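Local coordinates for beta-N-acetylhexosaminidase (PDB 1JAK), which hydrolyses terminal beta-linked N-acetylhexosamine residues as a family 20 glycoside hydrolase, probably by substrate-assisted catalysis on an alpha/beta barrel, at residues Val364-Asp370 and Ile391-Arg397; His351-Gly355 and Glu376-Val380. All coordinates share one frame; numbering follows the deposited sequence.

Contact 1 (Val364-Asp370 and Ile391-Arg397); sequences VQYWGLD and ILSPADR. With IFG ((2R,3R,4S,5R)-2-acetamido-3,4-dihydroxy-5-hydroxymethyl-piperidine), chain F.
Y366 N gives its hydrogen to I391 O (2.8 Å), and I391 N returns one to V364 O, where two parallel (beta/alpha)8-barrel strands reach their C-terminal ends. At its strand end, Y366 O takes S393 N at 2.9 Å and, weakly, the S393 hydroxyl. That hydroxyl also accepts Q365 NE2, OG lying 3.1 Å away and close to the amide plane; H315 meets Q365 OE1. Further out, D396 OD2 receives D370 N almost straight (2.9 Å). D370 OD1 meets the guanidinium of R397 at its edge, 3.3 Å from NH2, through the syn lone pair, the planes 56° apart; R397 NH1 bonds to R422 O, R422 pairs with both carboxylates, and one water joins them to R397 NE. With CG between the backbone N and carbonyl carbon (chi1 58°), W367 turns its indole from the partner loop, and the inhibitor's acetamide methyl C8 lies over one ring face, 3.6 Å from CE2. Replacing W367 by alanine is likely to leave that methyl without its aromatic floor and Q352 OE1 without its indole donor. R422, R397 and the water are likely to offset the repulsion between D370 and D396, so polar bonds hold the loops while an aromatic face meets the inhibitor.

Contact 2 (His351-Gly355 and Glu376-Val380); sequences HQLAG and EKAEV
Helix-to-loop packing on the flank of the (beta/alpha)8 barrel makes this contact: the 3-10 turn 351-355, directly after strand 346-350, lies against helix 374-385. Its one direct hydrogen bond across is a histidine-carboxylate pair. H351 NE2 points straight at E376 OE2 (2.8 Å, 179° at the hydrogen), with the oxygen in the imidazole plane and accepting the N-H through its anti lone pair. E376 gets there through an extended chain, CG anti to the backbone N (chi1 -170°). Because ND1 of the same ring is bonded to W367 N, the imidazole is gripped at both nitrogens, its rotation fixed, while Q352 NE2 sits over one face toward the rim, Q352 OE1 being held by W367 NE1. Beside the pair the contact turns apolar: V380 CG2 touches H351 CD2 at 3.6 Å, and the methyl of A354 faces the helix backbone near V380. Waters fill in the polar edges, one joining Q352 NE2 to E376 OE2, weakly at the glutamate, another linking A354 O to E379 O. E379 lays its carboxylate against the backbone of G355, its CD 3.4 Å from G355 CA, and a third water donates to its OE1 at 2.6 Å and to H351 O.

Contact 1 joins the two strands of the unit strand 363-366, helix 374-385, strand 389-392; contact 2 holds the helix between them against the turn 351-355, which comes before the first strand. Contact 1 is largely buried, with direct backbone bonds inside and a cluster of charges at its outer end. Contact 2 is partly buried and relies on one side-chain bond, a small apolar patch and bridging waters. They meet at the strand end: Q365 O lies 2.8 Å from H351 N, a probable hydrogen bond, and H351 rests against the Y366 and W367 rings. Contact 2 therefore forms a second shell behind W367, the residue of contact 1 that faces the inhibitor.

Contact 1 (Val364-Asp370 and Ile391-Arg397)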
loop_
_atom_site.group_PDB
_atom_site.type_symbol
_atom_site.label_atom_id
_atom_site.label_comp_id
_atom_site.label_asym_id
_atom_site.label_seq_id
_atom_site.Cartn_x
_atom_site.Cartn_y
_atom_site.Cartn_z
ATOM N N VAL A 364 8.543 12.231 -6.323
ATOM C CA VAL A 364 7.250 12.901 -6.378
ATOM C C VAL A 364 6.203 11.882 -6.782
ATOM O O VAL A 364 6.469 10.978 -7.578
ATOM C CB VAL A 364 7.227 14.103 -7.358
ATOM C CG1 VAL A 364 8.130 15.208 -6.828
ATOM C CG2 VAL A 364 7.649 13.670 -8.754
ATOM N N GLN A 365 5.016 12.016 -6.204
ATOM C CA GLN A 365 3.927 11.095 -6.484
ATOM C C GLN A 365 2.930 11.740 -7.436
ATOM O O GLN A 365 2.216 12.674 -7.068
ATOM C CB GLN A 365 3.230 10.697 -5.181
ATOM C CG GLN A 365 2.284 9.519 -5.341
ATOM C CD GLN A 365 1.684 9.058 -4.027
ATOM O OE1 GLN A 365 2.178 9.394 -2.945
ATOM N NE2 GLN A 365 0.619 8.270 -4.117
ATOM N N TYR A 366 2.891 11.227 -8.660
ATOM C CA TYR A 366 2.009 11.746 -9.696
ATOM C C TYR A 366 0.587 11.208 -9.594
ATOM O O TYR A 366 0.360 10.000 -9.731
ATOM C CB TYR A 366 2.567 11.391 -11.071
ATOM C CG TYR A 366 1.764 11.972 -12.204
ATOM C CD1 TYR A 366 1.855 13.327 -12.521
ATOM C CD2 TYR A 366 0.897 11.175 -12.949
ATOM C CE1 TYR A 366 1.105 13.874 -13.553
ATOM C CE2 TYR A 366 0.139 11.712 -13.987
ATOM C CZ TYR A 366 0.250 13.064 -14.282
ATOM O OH TYR A 366 -0.492 13.604 -15.306
ATOM N N TRP A 367 -0.368 12.104 -9.368
ATOM C CA TRP A 367 -1.763 11.701 -9.266
ATOM C C TRP A 367 -2.620 12.355 -10.352
ATOM O O TRP A 367 -3.831 12.534 -10.188
ATOM C CB TRP A 367 -2.318 12.023 -7.868
ATOM C CG TRP A 367 -2.239 13.468 -7.450
ATOM C CD1 TRP A 367 -1.112 14.181 -7.145
ATOM C CD2 TRP A 367 -3.343 14.356 -7.242
ATOM N NE1 TRP A 367 -1.449 15.459 -6.757
ATOM C CE2 TRP A 367 -2.812 15.592 -6.808
ATOM C CE3 TRP A 367 -4.732 14.228 -7.378
ATOM C CZ2 TRP A 367 -3.622 16.696 -6.507
ATOM C CZ3 TRP A 367 -5.541 15.326 -7.076
ATOM C CH2 TRP A 367 -4.980 16.544 -6.646
ATOM N N GLY A 368 -1.975 12.694 -11.468
ATOM C CA GLY A 368 -2.669 13.302 -12.591
ATOM C C GLY A 368 -3.577 12.321 -13.311
ATOM O O GLY A 368 -3.695 11.158 -12.913
ATOM N N LEU A 369 -4.216 12.784 -14.384
ATOM C CA LEU A 369 -5.153 11.962 -15.148
ATOM C C LEU A 369 -4.850 12.022 -16.645
ATOM O O LEU A 369 -3.992 12.789 -17.075
ATOM C CB LEU A 369 -6.586 12.464 -14.917
ATOM C CG LEU A 369 -7.173 12.531 -13.498
ATOM C CD1 LEU A 369 -6.445 13.564 -12.654
ATOM C CD2 LEU A 369 -8.648 12.899 -13.592
ATOM N N ASP A 370 -5.560 11.216 -17.434
ATOM C CA ASP A 370 -5.369 11.217 -18.887
ATOM C C ASP A 370 -5.564 12.637 -19.416
ATOM O O ASP A 370 -4.812 13.108 -20.272
ATOM C CB ASP A 370 -6.411 10.326 -19.576
ATOM C CG ASP A 370 -6.026 8.858 -19.603
ATOM O OD1 ASP A 370 -5.044 8.467 -18.940
ATOM O OD2 ASP A 370 -6.727 8.093 -20.300
ATOM N N ILE A 391 6.596 8.236 -8.662
ATOM C CA ILE A 391 5.696 7.229 -8.105
ATOM C C ILE A 391 4.388 7.501 -8.839
ATOM O O ILE A 391 3.835 8.595 -8.732
ATOM C CB ILE A 391 5.471 7.436 -6.599
ATOM C CG1 ILE A 391 6.779 7.210 -5.836
ATOM C CG2 ILE A 391 4.384 6.491 -6.106
ATOM C CD1 ILE A 391 6.766 7.781 -4.432
ATOM N N LEU A 392 3.893 6.522 -9.587
ATOM C CA LEU A 392 2.667 6.726 -10.348
ATOM C C LEU A 392 1.396 6.220 -9.679
ATOM O O LEU A 392 1.283 5.040 -9.362
ATOM C CB LEU A 392 2.797 6.075 -11.729
ATOM C CG LEU A 392 3.963 6.565 -12.595
ATOM C CD1 LEU A 392 3.944 5.830 -13.928
ATOM C CD2 LEU A 392 3.855 8.071 -12.814
ATOM N N SER A 393 0.447 7.131 -9.468
ATOM C CA SER A 393 -0.848 6.802 -8.872
ATOM C C SER A 393 -1.894 7.746 -9.472
ATOM O O SER A 393 -2.473 8.581 -8.772
ATOM C CB SER A 393 -0.804 6.957 -7.342
ATOM O OG SER A 393 -0.586 8.303 -6.954
ATOM N N PRO A 394 -2.155 7.617 -10.786
ATOM C CA PRO A 394 -3.127 8.454 -11.500
ATOM C C PRO A 394 -4.500 8.407 -10.838
ATOM O O PRO A 394 -5.005 7.331 -10.523
ATOM C CB PRO A 394 -3.148 7.849 -12.906
ATOM C CG PRO A 394 -1.781 7.202 -13.029
ATOM C CD PRO A 394 -1.610 6.575 -11.672
ATOM N N ALA A 395 -5.100 9.576 -10.639
ATOM C CA ALA A 395 -6.407 9.653 -9.993
ATOM C C ALA A 395 -7.512 8.940 -10.767
ATOM O O ALA A 395 -8.518 8.540 -10.181
ATOM C CB ALA A 395 -6.789 11.114 -9.759
ATOM N N ASP A 396 -7.336 8.786 -12.077
ATOM C CA ASP A 396 -8.337 8.104 -12.885
ATOM C C ASP A 396 -7.912 6.666 -13.186
ATOM O O ASP A 396 -8.386 6.052 -14.145
ATOM C CB ASP A 396 -8.599 8.882 -14.188
ATOM C CG ASP A 396 -7.360 9.020 -15.059
ATOM O OD1 ASP A 396 -6.234 8.791 -14.570
ATOM O OD2 ASP A 396 -7.522 9.379 -16.247
ATOM N N ARG A 397 -7.019 6.138 -12.350
ATOM C CA ARG A 397 -6.527 4.771 -12.508
ATOM C C ARG A 397 -6.426 4.004 -11.192
ATOM O O ARG A 397 -7.058 2.960 -11.024
ATOM C CB ARG A 397 -5.134 4.766 -13.145
ATOM C CG ARG A 397 -5.035 5.433 -14.500
ATOM C CD ARG A 397 -5.570 4.548 -15.596
ATOM N NE ARG A 397 -5.423 5.187 -16.902
ATOM C CZ ARG A 397 -5.698 4.593 -18.057
ATOM N NH1 ARG A 397 -6.130 3.339 -18.073
ATOM N NH2 ARG A 397 -5.553 5.260 -19.197
HETATM N N1 IFG F . -7.429 14.840 -3.865
HETATM C C2 IFG F . -6.807 15.034 -2.529
HETATM C C3 IFG F . -7.146 13.926 -1.451
HETATM C C4 IFG F . -8.604 13.425 -1.511
HETATM C C5 IFG F . -8.915 13.008 -2.951
HETATM C C6 IFG F . -10.310 12.436 -3.182
HETATM C C7 IFG F . -4.662 14.179 -3.379
HETATM C C8 IFG F . -3.165 14.167 -3.561
HETATM C C9 IFG F . -8.727 14.154 -3.954
HETATM N N2 IFG F . -5.338 15.137 -2.679
HETATM O O7 IFG F . -5.281 13.270 -3.915
HETATM O O3 IFG F . -6.873 14.436 -0.153
HETATM O O4 IFG F . -9.472 14.494 -1.138
HETATM O O6 IFG F . -10.351 11.630 -4.355
HETATM O O HOH W 1 -4.425 8.113 -16.453
#

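Contact 2 (His351-Gly355 and Glu376-Val380)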
loop_
_atom_site.group_PDB
_atom_site.type_symbol
_atom_site.label_atom_id
_atom_site.label_comp_id
_atom_site.label_asym_id
_atom_site.label_seq_id
_atom_site.Cartn_x
_atom_site.Cartn_y
_atom_site.Cartn_z
ATOM N N HIS A 351 3.005 15.316 -6.847
ATOM C CA HIS A 351 3.700 15.939 -7.972
ATOM C C HIS A 351 3.681 17.457 -8.074
ATOM O O HIS A 351 4.409 18.018 -8.887
ATOM C CB HIS A 351 3.282 15.310 -9.314
ATOM C CG HIS A 351 1.929 15.722 -9.795
ATOM N ND1 HIS A 351 0.779 15.030 -9.475
ATOM C CD2 HIS A 351 1.543 16.740 -10.600
ATOM C CE1 HIS A 351 -0.254 15.602 -10.066
ATOM N NE2 HIS A 351 0.183 16.643 -10.755
ATOM N N GLN A 352 2.867 18.126 -7.263
ATOM C CA GLN A 352 2.861 19.587 -7.280
ATOM C C GLN A 352 4.253 20.069 -6.864
ATOM O O GLN A 352 4.657 21.189 -7.182
ATOM C CB GLN A 352 1.823 20.145 -6.302
ATOM C CG GLN A 352 0.386 20.113 -6.808
ATOM C CD GLN A 352 -0.114 18.711 -7.064
ATOM O OE1 GLN A 352 0.095 17.811 -6.253
ATOM N NE2 GLN A 352 -0.794 18.518 -8.189
ATOM N N LEU A 353 4.983 19.219 -6.146
ATOM C CA LEU A 353 6.331 19.562 -5.695
ATOM C C LEU A 353 7.277 19.739 -6.884
ATOM O O LEU A 353 8.296 20.429 -6.778
ATOM C CB LEU A 353 6.876 18.474 -4.755
ATOM C CG LEU A 353 8.269 18.696 -4.147
ATOM C CD1 LEU A 353 8.280 19.969 -3.312
ATOM C CD2 LEU A 353 8.644 17.505 -3.279
ATOM N N ALA A 354 6.939 19.121 -8.013
ATOM C CA ALA A 354 7.762 19.220 -9.218
ATOM C C ALA A 354 7.818 20.663 -9.705
ATOM O O ALA A 354 8.704 21.040 -10.478
ATOM C CB ALA A 354 7.208 18.317 -10.313
ATOM N N GLY A 355 6.861 21.467 -9.255
ATOM C CA GLY A 355 6.837 22.864 -9.643
ATOM C C GLY A 355 7.496 23.741 -8.594
ATOM O O GLY A 355 7.451 24.967 -8.688
ATOM N N GLU A 376 1.321 20.505 -17.277
ATOM C CA GLU A 376 1.479 19.838 -15.988
ATOM C C GLU A 376 2.236 18.524 -16.143
ATOM O O GLU A 376 3.121 18.215 -15.346
ATOM C CB GLU A 376 0.110 19.577 -15.359
ATOM C CG GLU A 376 0.179 19.112 -13.913
ATOM C CD GLU A 376 -1.178 19.111 -13.237
ATOM O OE1 GLU A 376 -2.054 19.901 -13.657
ATOM O OE2 GLU A 376 -1.367 18.336 -12.277
ATOM N N LYS A 377 1.881 17.744 -17.162
ATOM C CA LYS A 377 2.560 16.475 -17.394
ATOM C C LYS A 377 4.032 16.753 -17.674
ATOM O O LYS A 377 4.913 16.042 -17.196
ATOM C CB LYS A 377 1.951 15.740 -18.588
ATOM C CG LYS A 377 0.499 15.335 -18.409
ATOM C CD LYS A 377 0.018 14.502 -19.587
ATOM C CE LYS A 377 -1.442 14.110 -19.435
ATOM N NZ LYS A 377 -1.921 13.280 -20.577
ATOM N N ALA A 378 4.286 17.803 -18.449
ATOM C CA ALA A 378 5.647 18.183 -18.812
ATOM C C ALA A 378 6.493 18.546 -17.599
ATOM O O ALA A 378 7.664 18.172 -17.510
ATOM C CB ALA A 378 5.612 19.353 -19.788
ATOM N N GLU A 379 5.904 19.286 -16.669
ATOM C CA GLU A 379 6.624 19.692 -15.473
ATOM C C GLU A 379 7.105 18.470 -14.693
ATOM O O GLU A 379 8.213 18.460 -14.157
ATOM C CB GLU A 379 5.718 20.549 -14.593
ATOM C CG GLU A 379 6.433 21.248 -13.466
ATOM C CD GLU A 379 5.536 22.245 -12.769
ATOM O OE1 GLU A 379 4.588 21.811 -12.087
ATOM O OE2 GLU A 379 5.774 23.464 -12.917
ATOM N N VAL A 380 6.267 17.442 -14.634
ATOM C CA VAL A 380 6.623 16.224 -13.916
ATOM C C VAL A 380 7.662 15.420 -14.694
ATOM O O VAL A 380 8.612 14.896 -14.109
ATOM C CB VAL A 380 5.375 15.358 -13.651
ATOM C CG1 VAL A 380 5.766 14.084 -12.911
ATOM C CG2 VAL A 380 4.367 16.158 -12.827
HETATM O O HOH W 2 3.400 19.684 -11.144
HETATM O O HOH W 3 -1.382 20.649 -10.045
HETATM O O HOH W 4 10.014 20.132 -13.005
#